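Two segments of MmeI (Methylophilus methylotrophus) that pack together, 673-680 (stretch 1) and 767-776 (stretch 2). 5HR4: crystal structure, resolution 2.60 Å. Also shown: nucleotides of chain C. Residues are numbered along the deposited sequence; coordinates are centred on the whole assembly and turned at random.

Stretch 1 (673-680) FRRFVGGD
Stretch 2 (767-776) RNVISSNATY

The two segments pair as a short parallel beta ladder, held by three backbone hydrogen bonds and ending where a helix start and a beta turn meet DNA. The register puts Arg 675 beside Val 769 (CA to CA 4.6 Å), Phe 676 beside Ile 770 (4.9 Å), Val 677 beside Ser 771 (5.0 Å) and Gly 678 beside Ser 772 (4.9 Å). Stretch 1 is extended from Phe 673 to Val 677 (Phe 676 phi/psi -123/122, Val 677 -125/117), and Ile 770 (-90/125) and Ser 771 (-95/133) run alongside it.

The bonds alternate in direction, as parallel pairing requires: Ile 770 N donates to Arg 675 O (2.6 Å, 156°), Val 677 N to Ile 770 O (3.0 Å, 164°), and Ser 772 N to Val 677 O (3.0 Å, 170°). Before the ladder, a water extends the pairing, accepting from Arg 675 N (2.6 Å) and donating to Asn 768 O (2.8 Å).

Phe 676 (chi1 t, chi2 72°) and Ile 770 (m, m) share one sheet face, with Phe 676 CD1 4.1 Å from Ile 770 CG2; the ring reaches on until its CZ lies 3.3 Å from Ser 772 CB. Val 677 and Ser 771 occupy the other face. Arg 674 (m, t, t) directs its CB toward stretch 2, bringing its CD 3.2 Å from Asn 768 O, while Asn 768 OD1 lies over one guanidinium face.

Ser 772 to Thr 775 form a type I turn, braced by Thr 775 OG1 donating to Ser 772 O (2.8 Å) and Ala 774 N to Ser 772 OG (3.1 Å). Thr 775 (chi1 p) places CG2 3.5 Å from Gly 679 N. Gly 678 sits at the N-cap position, right before the helix, in which Asp 680 N donates to DT7 OP1 (2.8 Å); Asn 773 ND2 donates to DG9 N7 (3.1 Å).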

ATOM      1  N   PHE A 673      29.238 -11.109  30.002  1.00 38.83           N
ATOM      2  CA  PHE A 673      28.024 -10.324  29.864  1.00 39.84           C
ATOM      3  C   PHE A 673      28.359  -8.853  29.768  1.00 38.30           C
ATOM      4  O   PHE A 673      29.266  -8.358  30.439  1.00 38.31           O
ATOM      5  CB  PHE A 673      27.089 -10.539  31.049  1.00 39.37           C
ATOM      6  CG  PHE A 673      26.322 -11.803  30.970  1.00 36.75           C
ATOM      7  CD1 PHE A 673      26.855 -12.968  31.461  1.00 35.75           C
ATOM      8  CD2 PHE A 673      25.070 -11.830  30.384  1.00 38.15           C
ATOM      9  CE1 PHE A 673      26.148 -14.140  31.384  1.00 43.00           C
ATOM     10  CE2 PHE A 673      24.355 -12.998  30.296  1.00 37.58           C
ATOM     11  CZ  PHE A 673      24.895 -14.159  30.797  1.00 43.75           C
ATOM     12  N   ARG A 674      27.618  -8.156  28.923  1.00 37.43           N
ATOM     13  CA  ARG A 674      27.724  -6.713  28.815  1.00 40.29           C
ATOM     14  C   ARG A 674      26.325  -6.192  28.522  1.00 40.46           C
ATOM     15  O   ARG A 674      25.459  -6.941  28.055  1.00 39.31           O
ATOM     16  CB  ARG A 674      28.742  -6.315  27.734  1.00 42.74           C
ATOM     17  CG  ARG A 674      30.237  -6.492  28.101  1.00 37.15           C
ATOM     18  CD  ARG A 674      31.048  -5.679  27.108  1.00 43.05           C
ATOM     19  NE  ARG A 674      32.476  -5.565  27.389  1.00 50.05           N
ATOM     20  CZ  ARG A 674      33.356  -5.120  26.490  1.00 53.66           C
ATOM     21  NH1 ARG A 674      32.942  -4.769  25.275  1.00 47.17           N
ATOM     22  NH2 ARG A 674      34.646  -5.041  26.779  1.00 55.12           N
ATOM     23  N   ARG A 675      26.098  -4.909  28.836  1.00 43.10           N
ATOM     24  CA  ARG A 675      24.780  -4.301  28.640  1.00 36.94           C
ATOM     25  C   ARG A 675      24.464  -4.168  27.160  1.00 35.44           C
ATOM     26  O   ARG A 675      25.324  -3.804  26.353  1.00 39.39           O
ATOM     27  CB  ARG A 675      24.706  -2.915  29.291  1.00 39.75           C
ATOM     28  CG  ARG A 675      24.721  -2.936  30.806  1.00 49.26           C
ATOM     29  CD  ARG A 675      24.866  -1.543  31.422  1.00 53.74           C
ATOM     30  NE  ARG A 675      25.259  -1.637  32.828  1.00 64.85           N
ATOM     31  CZ  ARG A 675      24.418  -1.903  33.826  1.00 66.75           C
ATOM     32  NH1 ARG A 675      23.126  -2.095  33.583  1.00 59.65           N
ATOM     33  NH2 ARG A 675      24.869  -1.980  35.071  1.00 67.76           N
ATOM     34  N   PHE A 676      23.209  -4.424  26.805  1.00 31.04           N
ATOM     35  CA  PHE A 676      22.776  -4.427  25.413  1.00 32.54           C
ATOM     36  C   PHE A 676      21.637  -3.435  25.261  1.00 33.78           C
ATOM     37  O   PHE A 676      20.610  -3.574  25.932  1.00 33.51           O
ATOM     38  CB  PHE A 676      22.324  -5.827  25.020  1.00 33.98           C
ATOM     39  CG  PHE A 676      22.013  -5.992  23.586  1.00 30.32           C
ATOM     40  CD1 PHE A 676      23.030  -6.003  22.640  1.00 32.10           C
ATOM     41  CD2 PHE A 676      20.711  -6.215  23.177  1.00 34.09           C
ATOM     42  CE1 PHE A 676      22.743  -6.199  21.291  1.00 31.75           C
ATOM     43  CE2 PHE A 676      20.409  -6.403  21.829  1.00 34.62           C
ATOM     44  CZ  PHE A 676      21.434  -6.402  20.885  1.00 28.65           C
ATOM     45  N   VAL A 677      21.808  -2.448  24.379  1.00 32.27           N
ATOM     46  CA  VAL A 677      20.796  -1.415  24.166  1.00 34.64           C
ATOM     47  C   VAL A 677      20.425  -1.345  22.693  1.00 31.71           C
ATOM     48  O   VAL A 677      21.266  -1.017  21.846  1.00 32.74           O
ATOM     49  CB  VAL A 677      21.264  -0.036  24.670  1.00 28.56           C
ATOM     50  N   GLY A 678      19.162  -1.648  22.395  1.00 32.16           N
ATOM     51  CA  GLY A 678      18.545  -1.260  21.145  1.00 30.46           C
ATOM     52  C   GLY A 678      17.873   0.095  21.264  1.00 29.09           C
ATOM     53  O   GLY A 678      18.003   0.801  22.265  1.00 31.94           O
ATOM     54  N   GLY A 679      17.160   0.472  20.203  1.00 28.14           N
ATOM     55  CA  GLY A 679      16.380   1.698  20.253  1.00 28.43           C
ATOM     56  C   GLY A 679      15.333   1.653  21.347  1.00 34.73           C
ATOM     57  O   GLY A 679      15.240   2.565  22.180  1.00 36.01           O
ATOM     58  N   ASP A 680      14.565   0.559  21.392  1.00 30.07           N
ATOM     59  CA  ASP A 680      13.522   0.403  22.406  1.00 34.15           C
ATOM     60  C   ASP A 680      14.074   0.437  23.837  1.00 34.57           C
ATOM     61  O   ASP A 680      13.481   1.073  24.718  1.00 32.94           O
ATOM     62  CB  ASP A 680      12.774  -0.898  22.167  1.00 35.25           C
ATOM     63  CG  ASP A 680      11.823  -1.212  23.270  1.00 39.46           C
ATOM     64  OD1 ASP A 680      11.207  -0.262  23.790  1.00 39.96           O
ATOM     65  OD2 ASP A 680      11.709  -2.407  23.624  1.00 48.32           O
ATOM     66  N   ARG A 767      31.223   3.100  26.845  1.00 49.01           N
ATOM     67  CA  ARG A 767      31.884   2.267  25.840  1.00 46.35           C
ATOM     68  C   ARG A 767      31.696   0.778  26.095  1.00 41.28           C
ATOM     69  O   ARG A 767      31.904  -0.023  25.177  1.00 40.24           O
ATOM     70  CB  ARG A 767      33.382   2.592  25.786  1.00 49.73           C
ATOM     71  CG  ARG A 767      34.123   2.351  27.102  1.00 48.53           C
ATOM     72  CD  ARG A 767      35.580   2.707  26.959  1.00 53.07           C
ATOM     73  NE  ARG A 767      36.394   2.209  28.062  1.00 73.23           N
ATOM     74  CZ  ARG A 767      37.059   1.059  28.032  1.00 74.30           C
ATOM     75  NH1 ARG A 767      36.997   0.292  26.947  1.00 65.95           N
ATOM     76  NH2 ARG A 767      37.786   0.680  29.084  1.00 64.80           N
ATOM     77  N   ASN A 768      31.297   0.386  27.306  1.00 43.64           N
ATOM     78  CA  ASN A 768      31.142  -1.028  27.632  1.00 46.67           C
ATOM     79  C   ASN A 768      29.760  -1.581  27.309  1.00 42.63           C
ATOM     80  O   ASN A 768      29.567  -2.801  27.359  1.00 41.38           O
ATOM     81  CB  ASN A 768      31.461  -1.275  29.112  1.00 45.69           C
ATOM     82  CG  ASN A 768      32.950  -1.492  29.359  1.00 51.96           C
ATOM     83  OD1 ASN A 768      33.623  -2.173  28.579  1.00 54.45           O
ATOM     84  ND2 ASN A 768      33.474  -0.904  30.442  1.00 55.74           N
ATOM     85  N   VAL A 769      28.805  -0.748  26.985  1.00 39.23           N
ATOM     86  CA  VAL A 769      27.497  -1.258  26.601  1.00 41.93           C
ATOM     87  C   VAL A 769      27.494  -1.468  25.096  1.00 39.64           C
ATOM     88  O   VAL A 769      28.011  -0.644  24.333  1.00 44.08           O
ATOM     89  CB  VAL A 769      26.361  -0.319  27.061  1.00 43.22           C
ATOM     90  CG1 VAL A 769      26.900   0.828  27.929  1.00 28.59           C
ATOM     91  CG2 VAL A 769      25.529   0.154  25.865  1.00 35.71           C
ATOM     92  N   ILE A 770      26.957  -2.599  24.672  1.00 32.07           N
ATOM     93  CA  ILE A 770      26.946  -2.980  23.271  1.00 35.59           C
ATOM     94  C   ILE A 770      25.666  -2.426  22.653  1.00 32.88           C
ATOM     95  O   ILE A 770      24.572  -2.695  23.158  1.00 33.40           O
ATOM     96  CB  ILE A 770      27.022  -4.508  23.131  1.00 38.30           C
ATOM     97  CG1 ILE A 770      28.314  -5.042  23.777  1.00 38.68           C
ATOM     98  CG2 ILE A 770      26.896  -4.933  21.682  1.00 32.16           C
ATOM     99  CD1 ILE A 770      29.624  -4.575  23.098  1.00 36.46           C
ATOM    100  N   SER A 771      25.795  -1.642  21.578  1.00 31.86           N
ATOM    101  CA  SER A 771      24.631  -1.057  20.902  1.00 36.69           C
ATOM    102  C   SER A 771      24.188  -1.929  19.730  1.00 33.94           C
ATOM    103  O   SER A 771      25.015  -2.354  18.918  1.00 36.37           O
ATOM    104  CB  SER A 771      24.928   0.362  20.412  1.00 33.71           C
ATOM    105  OG  SER A 771      26.208   0.449  19.805  1.00 37.92           O
ATOM    106  N   SER A 772      22.882  -2.187  19.646  1.00 32.57           N
ATOM    107  CA  SER A 772      22.293  -3.071  18.643  1.00 31.37           C
ATOM    108  C   SER A 772      22.158  -2.350  17.299  1.00 29.92           C
ATOM    109  O   SER A 772      22.317  -1.127  17.202  1.00 32.00           O
ATOM    110  CB  SER A 772      20.944  -3.595  19.151  1.00 30.13           C
ATOM    111  OG  SER A 772      19.906  -3.531  18.198  1.00 26.27           O
ATOM    112  N   ASN A 773      21.874  -3.121  16.233  1.00 30.40           N
ATOM    113  CA  ASN A 773      21.759  -2.475  14.921  1.00 30.90           C
ATOM    114  C   ASN A 773      20.490  -1.640  14.784  1.00 29.99           C
ATOM    115  O   ASN A 773      20.316  -0.989  13.747  1.00 36.49           O
ATOM    116  CB  ASN A 773      21.861  -3.484  13.748  1.00 29.88           C
ATOM    117  CG  ASN A 773      20.816  -4.607  13.787  1.00 26.72           C
ATOM    118  OD1 ASN A 773      20.683  -5.320  14.778  1.00 26.39           O
ATOM    119  ND2 ASN A 773      20.099  -4.787  12.682  1.00 24.23           N
ATOM    120  N   ALA A 774      19.623  -1.619  15.797  1.00 32.01           N
ATOM    121  CA  ALA A 774      18.483  -0.716  15.872  1.00 32.68           C
ATOM    122  C   ALA A 774      18.877   0.686  16.268  1.00 29.30           C
ATOM    123  O   ALA A 774      18.017   1.443  16.717  1.00 34.03           O
ATOM    124  CB  ALA A 774      17.443  -1.243  16.866  1.00 30.52           C
ATOM    125  N   THR A 775      20.150   1.042  16.140  1.00 28.19           N
ATOM    126  CA  THR A 775      20.660   2.335  16.570  1.00 30.60           C
ATOM    127  C   THR A 775      21.815   2.705  15.660  1.00 32.61           C
ATOM    128  O   THR A 775      22.397   1.847  15.000  1.00 35.36           O
ATOM    129  CB  THR A 775      21.184   2.307  18.016  1.00 32.95           C
ATOM    130  OG1 THR A 775      22.383   1.508  18.062  1.00 32.53           O
ATOM    131  CG2 THR A 775      20.149   1.738  18.997  1.00 29.67           C
ATOM    132  N   TYR A 776      22.172   3.980  15.659  1.00 34.33           N
ATOM    133  CA  TYR A 776      23.422   4.442  15.066  1.00 35.60           C
ATOM    134  C   TYR A 776      24.252   5.064  16.177  1.00 36.80           C
ATOM    135  O   TYR A 776      23.758   5.274  17.286  1.00 40.70           O
ATOM    136  CB  TYR A 776      23.171   5.461  13.936  1.00 36.48           C
ATOM    137  CG  TYR A 776      22.647   4.832  12.671  1.00 37.81           C
ATOM    138  CD1 TYR A 776      21.326   4.405  12.587  1.00 36.74           C
ATOM    139  CD2 TYR A 776      23.479   4.627  11.571  1.00 38.14           C
ATOM    140  CE1 TYR A 776      20.839   3.805  11.439  1.00 33.32           C
ATOM    141  CE2 TYR A 776      23.000   4.031  10.413  1.00 36.22           C
ATOM    142  CZ  TYR A 776      21.674   3.626  10.351  1.00 35.95           C
ATOM    143  OH  TYR A 776      21.176   3.037   9.201  1.00 33.27           O
TER
ATOM    144  P    DT C   7      13.921  -1.184  18.144  1.00 33.64           P
ATOM    145  OP1  DT C   7      14.997  -1.089  19.150  1.00 35.57           O
ATOM    146  OP2  DT C   7      14.124  -0.573  16.812  1.00 37.50           O
ATOM    147  O5'  DT C   7      13.547  -2.705  17.978  1.00 33.74           O
ATOM    148  C5'  DT C   7      12.921  -3.350  19.076  1.00 31.78           C
ATOM    149  C4'  DT C   7      12.906  -4.856  18.888  1.00 37.69           C
ATOM    150  O4'  DT C   7      12.042  -5.188  17.775  1.00 38.50           O
ATOM    151  C3'  DT C   7      14.251  -5.512  18.556  1.00 28.33           C
ATOM    152  O3'  DT C   7      14.194  -6.841  19.000  1.00 30.59           O
ATOM    153  C2'  DT C   7      14.241  -5.440  17.039  1.00 28.95           C
ATOM    154  C1'  DT C   7      12.797  -5.833  16.774  1.00 29.99           C
ATOM    155  N1   DT C   7      12.278  -5.381  15.499  1.00 31.49           N
ATOM    156  C2   DT C   7      11.767  -6.307  14.619  1.00 30.18           C
ATOM    157  O2   DT C   7      11.755  -7.502  14.847  1.00 32.20           O
ATOM    158  N3   DT C   7      11.269  -5.780  13.459  1.00 27.80           N
ATOM    159  C4   DT C   7      11.222  -4.443  13.112  1.00 30.66           C
ATOM    160  O4   DT C   7      10.756  -4.060  12.047  1.00 28.33           O
ATOM    161  C5   DT C   7      11.760  -3.525  14.097  1.00 32.36           C
ATOM    162  C7   DT C   7      11.767  -2.058  13.834  1.00 25.79           C
ATOM    163  C6   DT C   7      12.251  -4.033  15.231  1.00 32.23           C
ATOM    164  P    DG C   6       9.207   3.986  20.600  1.00 37.73           P
ATOM    165  OP1  DG C   6       9.026   3.659  22.033  1.00 42.11           O
ATOM    166  OP2  DG C   6       9.494   5.385  20.168  1.00 34.64           O
ATOM    167  O5'  DG C   6      10.304   3.078  19.840  1.00 38.20           O
ATOM    168  C5'  DG C   6      11.003   2.082  20.499  1.00 36.49           C
ATOM    169  C4'  DG C   6      10.984   0.779  19.711  1.00 34.35           C
ATOM    170  O4'  DG C   6       9.722   0.574  19.057  1.00 32.48           O
ATOM    171  C3'  DG C   6      12.064   0.594  18.647  1.00 34.17           C
ATOM    172  O3'  DG C   6      12.592  -0.663  18.859  1.00 37.51           O
ATOM    173  C2'  DG C   6      11.292   0.628  17.337  1.00 34.21           C
ATOM    174  C1'  DG C   6       9.944   0.065  17.760  1.00 35.29           C
ATOM    175  N9   DG C   6       8.844   0.548  16.950  1.00 37.81           N
ATOM    176  C8   DG C   6       8.262   1.789  17.050  1.00 30.96           C
ATOM    177  N7   DG C   6       7.283   1.965  16.222  1.00 32.32           N
ATOM    178  C5   DG C   6       7.197   0.765  15.527  1.00 30.02           C
ATOM    179  C6   DG C   6       6.308   0.376  14.508  1.00 27.75           C
ATOM    180  O6   DG C   6       5.401   1.034  13.998  1.00 34.44           O
ATOM    181  N1   DG C   6       6.554  -0.917  14.068  1.00 33.78           N
ATOM    182  C2   DG C   6       7.536  -1.743  14.561  1.00 31.50           C
ATOM    183  N2   DG C   6       7.608  -2.962  14.011  1.00 27.25           N
ATOM    184  N3   DG C   6       8.382  -1.392  15.530  1.00 32.74           N
ATOM    185  C4   DG C   6       8.157  -0.123  15.960  1.00 31.77           C
ATOM    186  P    DG C   9      17.633 -12.033  14.584  1.00 30.69           P
ATOM    187  OP1  DG C   9      17.273 -13.388  15.032  1.00 25.46           O
ATOM    188  OP2  DG C   9      18.781 -11.244  15.085  1.00 34.20           O
ATOM    189  O5'  DG C   9      17.720 -12.023  12.995  1.00 23.89           O
ATOM    190  C5'  DG C   9      16.798 -12.758  12.260  1.00 22.20           C
ATOM    191  C4'  DG C   9      16.807 -12.314  10.823  1.00 23.30           C
ATOM    192  O4'  DG C   9      16.584 -10.878  10.737  1.00 24.75           O
ATOM    193  C3'  DG C   9      18.116 -12.550  10.084  1.00 26.15           C
ATOM    194  O3'  DG C   9      17.803 -12.776   8.744  1.00 23.70           O
ATOM    195  C2'  DG C   9      18.810 -11.212  10.236  1.00 23.94           C
ATOM    196  C1'  DG C   9      17.620 -10.328   9.964  1.00 23.07           C
ATOM    197  N9   DG C   9      17.815  -8.947  10.330  1.00 27.14           N
ATOM    198  C8   DG C   9      18.585  -8.438  11.356  1.00 23.78           C
ATOM    199  N7   DG C   9      18.576  -7.147  11.405  1.00 23.19           N
ATOM    200  C5   DG C   9      17.731  -6.780  10.347  1.00 31.99           C
ATOM    201  C6   DG C   9      17.310  -5.506   9.893  1.00 27.58           C
ATOM    202  O6   DG C   9      17.610  -4.395  10.339  1.00 26.34           O
ATOM    203  N1   DG C   9      16.469  -5.611   8.789  1.00 31.57           N
ATOM    204  C2   DG C   9      16.067  -6.792   8.216  1.00 28.87           C
ATOM    205  N2   DG C   9      15.244  -6.715   7.171  1.00 30.07           N
ATOM    206  N3   DG C   9      16.447  -7.965   8.633  1.00 33.33           N
ATOM    207  C4   DG C   9      17.270  -7.887   9.693  1.00 29.40           C
HETATM  208  O   HOH W   1      28.182  -3.556  29.643  1.00 39.34           O